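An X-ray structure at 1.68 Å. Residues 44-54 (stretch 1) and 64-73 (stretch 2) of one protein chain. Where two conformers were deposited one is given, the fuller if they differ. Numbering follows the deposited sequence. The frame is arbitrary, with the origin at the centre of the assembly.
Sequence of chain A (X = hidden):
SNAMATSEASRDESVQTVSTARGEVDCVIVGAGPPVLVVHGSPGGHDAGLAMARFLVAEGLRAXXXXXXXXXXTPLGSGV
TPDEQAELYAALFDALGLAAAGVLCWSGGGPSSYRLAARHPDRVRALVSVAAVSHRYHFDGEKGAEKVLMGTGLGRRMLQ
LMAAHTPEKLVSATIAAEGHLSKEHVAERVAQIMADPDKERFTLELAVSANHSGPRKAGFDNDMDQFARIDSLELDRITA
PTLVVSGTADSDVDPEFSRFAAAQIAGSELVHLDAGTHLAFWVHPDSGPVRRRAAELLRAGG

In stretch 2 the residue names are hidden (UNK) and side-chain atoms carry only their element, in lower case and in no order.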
ATOM      1  N   GLY A  44       7.442   1.524  -3.839  1.00 20.42           N
ATOM      2  CA  GLY A  44       7.252   0.336  -3.033  1.00 20.57           C
ATOM      3  C   GLY A  44       7.829  -0.833  -3.798  1.00 20.40           C
ATOM      4  O   GLY A  44       8.754  -0.716  -4.616  1.00 21.45           O
ATOM      5  N   GLY A  45       7.321  -1.991  -3.476  1.00 19.94           N
ATOM      6  CA  GLY A  45       7.787  -3.225  -4.039  1.00 19.74           C
ATOM      7  C   GLY A  45       7.411  -4.336  -3.112  1.00 19.90           C
ATOM      8  O   GLY A  45       6.740  -4.114  -2.122  1.00 20.14           O
ATOM      9  N   HIS A  46       7.914  -5.532  -3.383  1.00 19.69           N
ATOM     10  CA  HIS A  46       7.460  -6.668  -2.572  1.00 20.25           C
ATOM     11  C   HIS A  46       7.927  -6.594  -1.115  1.00 20.35           C
ATOM     12  O   HIS A  46       7.383  -7.242  -0.251  1.00 19.47           O
ATOM     13  CB  HIS A  46       7.886  -7.989  -3.234  1.00 21.40           C
ATOM     14  CG  HIS A  46       9.371  -8.169  -3.300  1.00 23.56           C
ATOM     15  ND1 HIS A  46      10.093  -7.926  -4.442  1.00 24.73           N
ATOM     16  CD2 HIS A  46      10.277  -8.529  -2.350  1.00 25.60           C
ATOM     17  CE1 HIS A  46      11.385  -8.108  -4.193  1.00 27.95           C
ATOM     18  NE2 HIS A  46      11.515  -8.484  -2.927  1.00 27.33           N
ATOM     19  N   ASP A  47       8.981  -5.840  -0.838  1.00 20.71           N
ATOM     20  CA  ASP A  47       9.389  -5.628   0.555  1.00 22.31           C
ATOM     21  C   ASP A  47       8.329  -4.887   1.361  1.00 21.99           C
ATOM     22  O   ASP A  47       7.959  -5.332   2.442  1.00 22.07           O
ATOM     23  CB  ASP A  47      10.757  -4.955   0.662  1.00 23.74           C
ATOM     24  CG  ASP A  47      10.855  -3.603  -0.109  1.00 24.89           C
ATOM     25  OD1 ASP A  47      10.073  -3.237  -1.053  1.00 23.44           O
ATOM     26  OD2 ASP A  47      11.795  -2.861   0.274  1.00 28.62           O
ATOM     27  N   ALA A  48       7.842  -3.776   0.806  1.00 20.96           N
ATOM     28  CA  ALA A  48       6.735  -3.033   1.416  1.00 20.27           C
ATOM     29  C   ALA A  48       5.512  -3.903   1.497  1.00 19.50           C
ATOM     30  O   ALA A  48       4.827  -3.926   2.510  1.00 19.08           O
ATOM     31  CB  ALA A  48       6.415  -1.776   0.615  1.00 20.86           C
ATOM     32  N   GLY A  49       5.190  -4.578   0.402  1.00 19.44           N
ATOM     33  CA  GLY A  49       4.017  -5.450   0.385  1.00 19.09           C
ATOM     34  C   GLY A  49       4.063  -6.543   1.438  1.00 18.74           C
ATOM     35  O   GLY A  49       3.059  -6.834   2.068  1.00 18.77           O
ATOM     36  N   LEU A  50       5.207  -7.173   1.627  1.00 19.64           N
ATOM     37  CA  LEU A  50       5.281  -8.207   2.635  1.00 19.99           C
ATOM     38  C   LEU A  50       5.085  -7.651   4.036  1.00 19.91           C
ATOM     39  O   LEU A  50       4.523  -8.336   4.913  1.00 20.05           O
ATOM     40  CB  LEU A  50       6.649  -8.926   2.556  1.00 20.79           C
ATOM     41  CG  LEU A  50       6.799  -9.933   1.428  1.00 22.77           C
ATOM     42  CD1 LEU A  50       8.255 -10.333   1.184  1.00 25.03           C
ATOM     43  CD2 LEU A  50       5.979 -11.193   1.731  1.00 22.58           C
ATOM     44  N   ALA A  51       5.580  -6.452   4.274  1.00 19.78           N
ATOM     45  CA  ALA A  51       5.400  -5.800   5.564  1.00 19.99           C
ATOM     46  C   ALA A  51       3.916  -5.493   5.792  1.00 20.31           C
ATOM     47  O   ALA A  51       3.364  -5.774   6.866  1.00 18.80           O
ATOM     48  CB  ALA A  51       6.222  -4.512   5.633  1.00 20.78           C
HETATM   49  N   MSE A  52       3.252  -4.999   4.749  1.00 19.10           N
HETATM   50  CA  MSE A  52       1.788  -4.804   4.777  1.00 19.06           C
HETATM   51  C   MSE A  52       1.031  -6.123   5.074  1.00 19.86           C
HETATM   52  O   MSE A  52       0.010  -6.108   5.763  1.00 18.61           O
HETATM   53  CB  MSE A  52       1.279  -4.268   3.454  1.00 18.98           C
HETATM   54  CG  MSE A  52       1.728  -2.839   3.129  1.00 19.75           C
HETATM   55 SE   MSE A  52       1.317  -2.419   1.223  0.65 20.64          SE
HETATM   56  CE  MSE A  52      -0.588  -2.733   1.226  1.00 18.91           C
ATOM     57  N   ALA A  53       1.530  -7.234   4.520  1.00 19.64           N
ATOM     58  CA  ALA A  53       0.848  -8.530   4.544  1.00 19.98           C
ATOM     59  C   ALA A  53       1.063  -9.297   5.821  1.00 21.49           C
ATOM     60  O   ALA A  53       0.350 -10.302   6.044  1.00 20.01           O
ATOM     61  CB  ALA A  53       1.303  -9.401   3.396  1.00 21.05           C
ATOM     62  N   ARG A  54       2.039  -8.932   6.658  1.00 20.96           N
ATOM     63  CA  ARG A  54       2.300  -9.823   7.812  1.00 22.69           C
ATOM     64  C   ARG A  54       1.080 -10.102   8.670  1.00 22.01           C
ATOM     65  O   ARG A  54       0.896 -11.246   9.149  1.00 22.32           O
ATOM     66  CB  ARG A  54       3.414  -9.313   8.737  1.00 26.27           C
ATOM     67  CG  ARG A  54       4.816  -9.466   8.184  1.00 30.33           C
ATOM     68  CD  ARG A  54       5.839  -9.151   9.296  1.00 33.36           C
ATOM     69  NE  ARG A  54       7.149  -9.302   8.702  1.00 37.53           N
ATOM     70  CZ  ARG A  54       7.876  -8.308   8.165  1.00 37.98           C
ATOM     71  NH1 ARG A  54       7.488  -7.039   8.240  1.00 34.66           N
ATOM     72  NH2 ARG A  54       9.058  -8.605   7.625  1.00 40.68           N
ATOM     73  N   UNK A  64      -0.642 -12.676  -1.897  1.00 19.81           N
ATOM     74  CA  UNK A  64      -0.031 -12.624  -3.181  1.00 20.04           C
ATOM     75  C   UNK A  64       0.494 -11.188  -3.266  1.00 19.05           C
ATOM     76  O   UNK A  64      -0.272 -10.272  -3.458  1.00 18.89           O
ATOM     77  c   UNK A  64      -2.944 -14.598  -4.788  1.00 22.27           C
ATOM     78  c   UNK A  64      -0.427 -12.788  -5.698  1.00 21.65           C
ATOM     79  c   UNK A  64      -1.054 -12.955  -4.309  1.00 20.75           C
ATOM     80  c   UNK A  64      -1.607 -14.377  -4.119  1.00 22.00           C
ATOM     81  N   UNK A  65       1.798 -11.011  -3.076  1.00 19.78           N
ATOM     82  CA  UNK A  65       2.360  -9.655  -2.908  1.00 19.47           C
ATOM     83  C   UNK A  65       3.100  -9.321  -4.189  1.00 19.36           C
ATOM     84  O   UNK A  65       4.126  -9.964  -4.481  1.00 19.72           O
ATOM     85  c   UNK A  65       4.061  -8.298  -1.630  1.00 23.10           C
ATOM     86  c   UNK A  65       2.792 -10.214  -0.461  1.00 22.19           C
ATOM     87  c   UNK A  65       3.389  -9.662  -1.762  1.00 21.79           C
ATOM     88  N   UNK A  66       2.549  -8.410  -4.991  1.00 17.66           N
ATOM     89  CA  UNK A  66       3.163  -8.088  -6.272  1.00 19.04           C
ATOM     90  C   UNK A  66       4.221  -7.026  -6.161  1.00 19.62           C
ATOM     91  O   UNK A  66       4.181  -6.215  -5.233  1.00 19.97           O
ATOM     92  c   UNK A  66       2.125  -7.542  -7.294  1.00 19.94           C
ATOM     93  c   UNK A  66       1.234  -6.466  -6.680  1.00 19.10           C
ATOM     94  c   UNK A  66       1.304  -8.694  -7.836  1.00 21.25           C
ATOM     95  N   UNK A  67       5.123  -7.019  -7.139  1.00 19.68           N
ATOM     96  CA  UNK A  67       5.887  -5.838  -7.537  1.00 20.04           C
ATOM     97  C   UNK A  67       5.105  -5.223  -8.701  1.00 20.04           C
ATOM     98  O   UNK A  67       4.931  -5.860  -9.728  1.00 20.15           O
ATOM     99  o   UNK A  67       8.858  -7.585  -6.779  1.00 23.21           O
ATOM    100  c   UNK A  67       8.226  -6.482  -6.840  1.00 23.89           C
ATOM    101  c   UNK A  67       7.293  -6.199  -7.982  1.00 21.25           C
ATOM    102  o   UNK A  67       8.371  -5.584  -5.986  1.00 25.39           O
ATOM    103  N   UNK A  68       4.577  -4.015  -8.534  1.00 18.78           N
ATOM    104  CA  UNK A  68       3.873  -3.358  -9.624  1.00 19.30           C
ATOM    105  C   UNK A  68       4.850  -3.005 -10.727  1.00 19.44           C
ATOM    106  O   UNK A  68       6.075  -2.911 -10.488  1.00 20.42           O
ATOM    107  c   UNK A  68       3.081  -2.146  -9.146  1.00 19.76           C
ATOM    108  c   UNK A  68       1.931  -2.546  -8.208  1.00 19.31           C
ATOM    109  c   UNK A  68       0.917  -1.429  -8.003  1.00 19.64           C
ATOM    110  c   UNK A  68       1.924   0.805  -7.703  1.00 19.61           C
ATOM    111  n   UNK A  68       1.800   1.041  -8.987  1.00 20.18           N
ATOM    112  n   UNK A  68       1.509  -0.350  -7.203  1.00 19.33           N
ATOM    113  n   UNK A  68       2.520   1.680  -6.926  1.00 20.92           N
ATOM    114  N   UNK A  69       4.338  -2.872 -11.944  1.00 19.58           N
ATOM    115  CA  UNK A  69       5.209  -2.520 -13.082  1.00 20.67           C
ATOM    116  C   UNK A  69       6.110  -1.329 -12.825  1.00 21.24           C
ATOM    117  O   UNK A  69       5.618  -0.280 -12.353  1.00 20.74           O
ATOM    118  c   UNK A  69       3.115  -3.269 -13.899  1.00 20.25           C
ATOM    119  c   UNK A  69       4.209  -2.259 -14.189  1.00 20.74           C
ATOM    120  c   UNK A  69       2.960  -3.200 -12.401  1.00 19.93           C
ATOM    121  N   UNK A  70       7.397  -1.512 -13.156  1.00 21.93           N
ATOM    122  CA  UNK A  70       8.408  -0.509 -12.948  1.00 22.46           C
ATOM    123  C   UNK A  70       9.138  -0.613 -11.642  1.00 21.87           C
ATOM    124  O   UNK A  70      10.090   0.142 -11.419  1.00 22.57           O
ATOM    125  N   UNK A  71       8.698  -1.514 -10.749  1.00 20.40           N
ATOM    126  CA  UNK A  71       9.343  -1.755  -9.515  1.00 20.87           C
ATOM    127  C   UNK A  71      10.023  -3.117  -9.500  1.00 22.02           C
ATOM    128  O   UNK A  71       9.433  -4.157  -9.856  1.00 21.28           O
ATOM    129  c   UNK A  71       7.877   1.861  -7.276  1.00 20.70           C
ATOM    130  c   UNK A  71       7.740  -0.346  -8.204  1.00 20.93           C
ATOM    131  c   UNK A  71       5.905   1.263  -8.513  1.00 19.65           C
ATOM    132  c   UNK A  71       6.470  -0.000  -8.723  1.00 19.81           C
ATOM    133  o   UNK A  71       6.088   3.418  -7.498  1.00 19.75           O
ATOM    134  c   UNK A  71       8.339  -1.714  -8.391  1.00 20.58           C
ATOM    135  c   UNK A  71       8.431   0.632  -7.503  1.00 21.36           C
ATOM    136  c   UNK A  71       6.611   2.178  -7.762  1.00 20.24           C
ATOM    137  N   UNK A  72      11.275  -3.096  -9.066  1.00 23.31           N
ATOM    138  CA  UNK A  72      12.111  -4.285  -9.042  0.60 23.74           C
ATOM    139  C   UNK A  72      11.998  -5.055 -10.352  1.00 24.03           C
ATOM    140  O   UNK A  72      12.271  -4.487 -11.390  1.00 24.08           O
ATOM    141  c   UNK A  72      11.850  -4.181  -4.115  0.60 25.81           C
ATOM    142  c   UNK A  72      12.212  -4.503  -6.495  0.60 24.89           C
ATOM    143  c   UNK A  72      13.004  -3.410  -4.045  0.60 26.13           C
ATOM    144  c   UNK A  72      13.743  -3.169  -5.186  0.60 26.96           C
ATOM    145  c   UNK A  72      13.382  -3.760  -6.390  0.60 26.21           C
ATOM    146  c   UNK A  72      11.462  -4.726  -5.338  0.60 24.61           C
ATOM    147  c   UNK A  72      11.808  -5.144  -7.813  0.60 23.82           C
ATOM    148  N   UNK A  73      11.594  -6.344 -10.308  1.00 22.36           N
ATOM    149  CA  UNK A  73      11.645  -7.144 -11.527  1.00 23.23           C
ATOM    150  C   UNK A  73      10.457  -7.091 -12.475  1.00 22.52           C
ATOM    151  O   UNK A  73      10.516  -7.723 -13.549  1.00 23.22           O
TER

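Position 64 carries four side-chain carbons, forked at the first, with one arm two carbons long. Its CA-to-CB bond points away from stretch 1, and nothing there is touched. This is Ile-64.

At position 65 one carbon carries two others, three in all, and the CA-to-CB bond points toward the helix. One branch lies against the backbone of Gly-49 and Leu-50, the other near the side chains of Leu-50 and Ala-53. The short fork identifies Val-65. Its CG1 is 3.5 Å from Gly-49 CA, where an ideal CB on the glycine would fall 2.3 Å from that same carbon, a clash; its CG2 is 4.0 Å from Leu-50 CD2 and 4.2 Å from Ala-53 CB.

Position 66 has the same three-carbon fork, but directed away, as alternation along a strand requires. It is Val-66, which meets stretch 1 through its backbone.

Position 67 has two carbons, the second bearing two oxygens: a short carboxylate, reaching the start of the helix at His-46. This is Asp-67. OD1 accepts a hydrogen bond from His-46 N (2.6 Å) and OD2 one from His-46 ND1 (2.7 Å), the latter nearly straight at 165° and at the edge of the imidazole.

Position 68 shows three carbons, a nitrogen, then a carbon with two more nitrogens, a guanidinium without contact to stretch 1. Arg-68 bonds elsewhere in the structure. At 69, three carbons close a ring onto the backbone nitrogen, giving Pro-69. Position 70 has no side-chain atoms, and its phi of 93° suits Gly-70.

Position 71 has one carbon and a six-carbon ring bearing an oxygen, with the ring approaching the Gly-44 carbonyl. It is Tyr-71, with CD1 3.2 Å from Gly-44 O; its N bonds to Arg-68 O (3.0 Å), closing a type II turn.

Position 72 has one carbon and a six-carbon ring without oxygen, beside Gly-45, His-46 and Asp-47. Phe-72 sits obliquely to the imidazole, with CD2 3.6 Å from His-46 CE1. Position 73 has no side chain and touches nothing here: Gly-73.

The contact thus has two centres. Helix and strand run roughly antiparallel, at 149°, and the bare surface of Gly-49 lets Val-65 approach the helix backbone closely. At the helix N terminus, Asp-67 holds both the backbone and the ring of His-46, while Gly-45 leaves room for Phe-72: an ideal CB on Gly-45 would lie 2.7 Å from Phe-72 CE2, a clash.

Stretch 2, residues 64-73: IVVDRPGYFG
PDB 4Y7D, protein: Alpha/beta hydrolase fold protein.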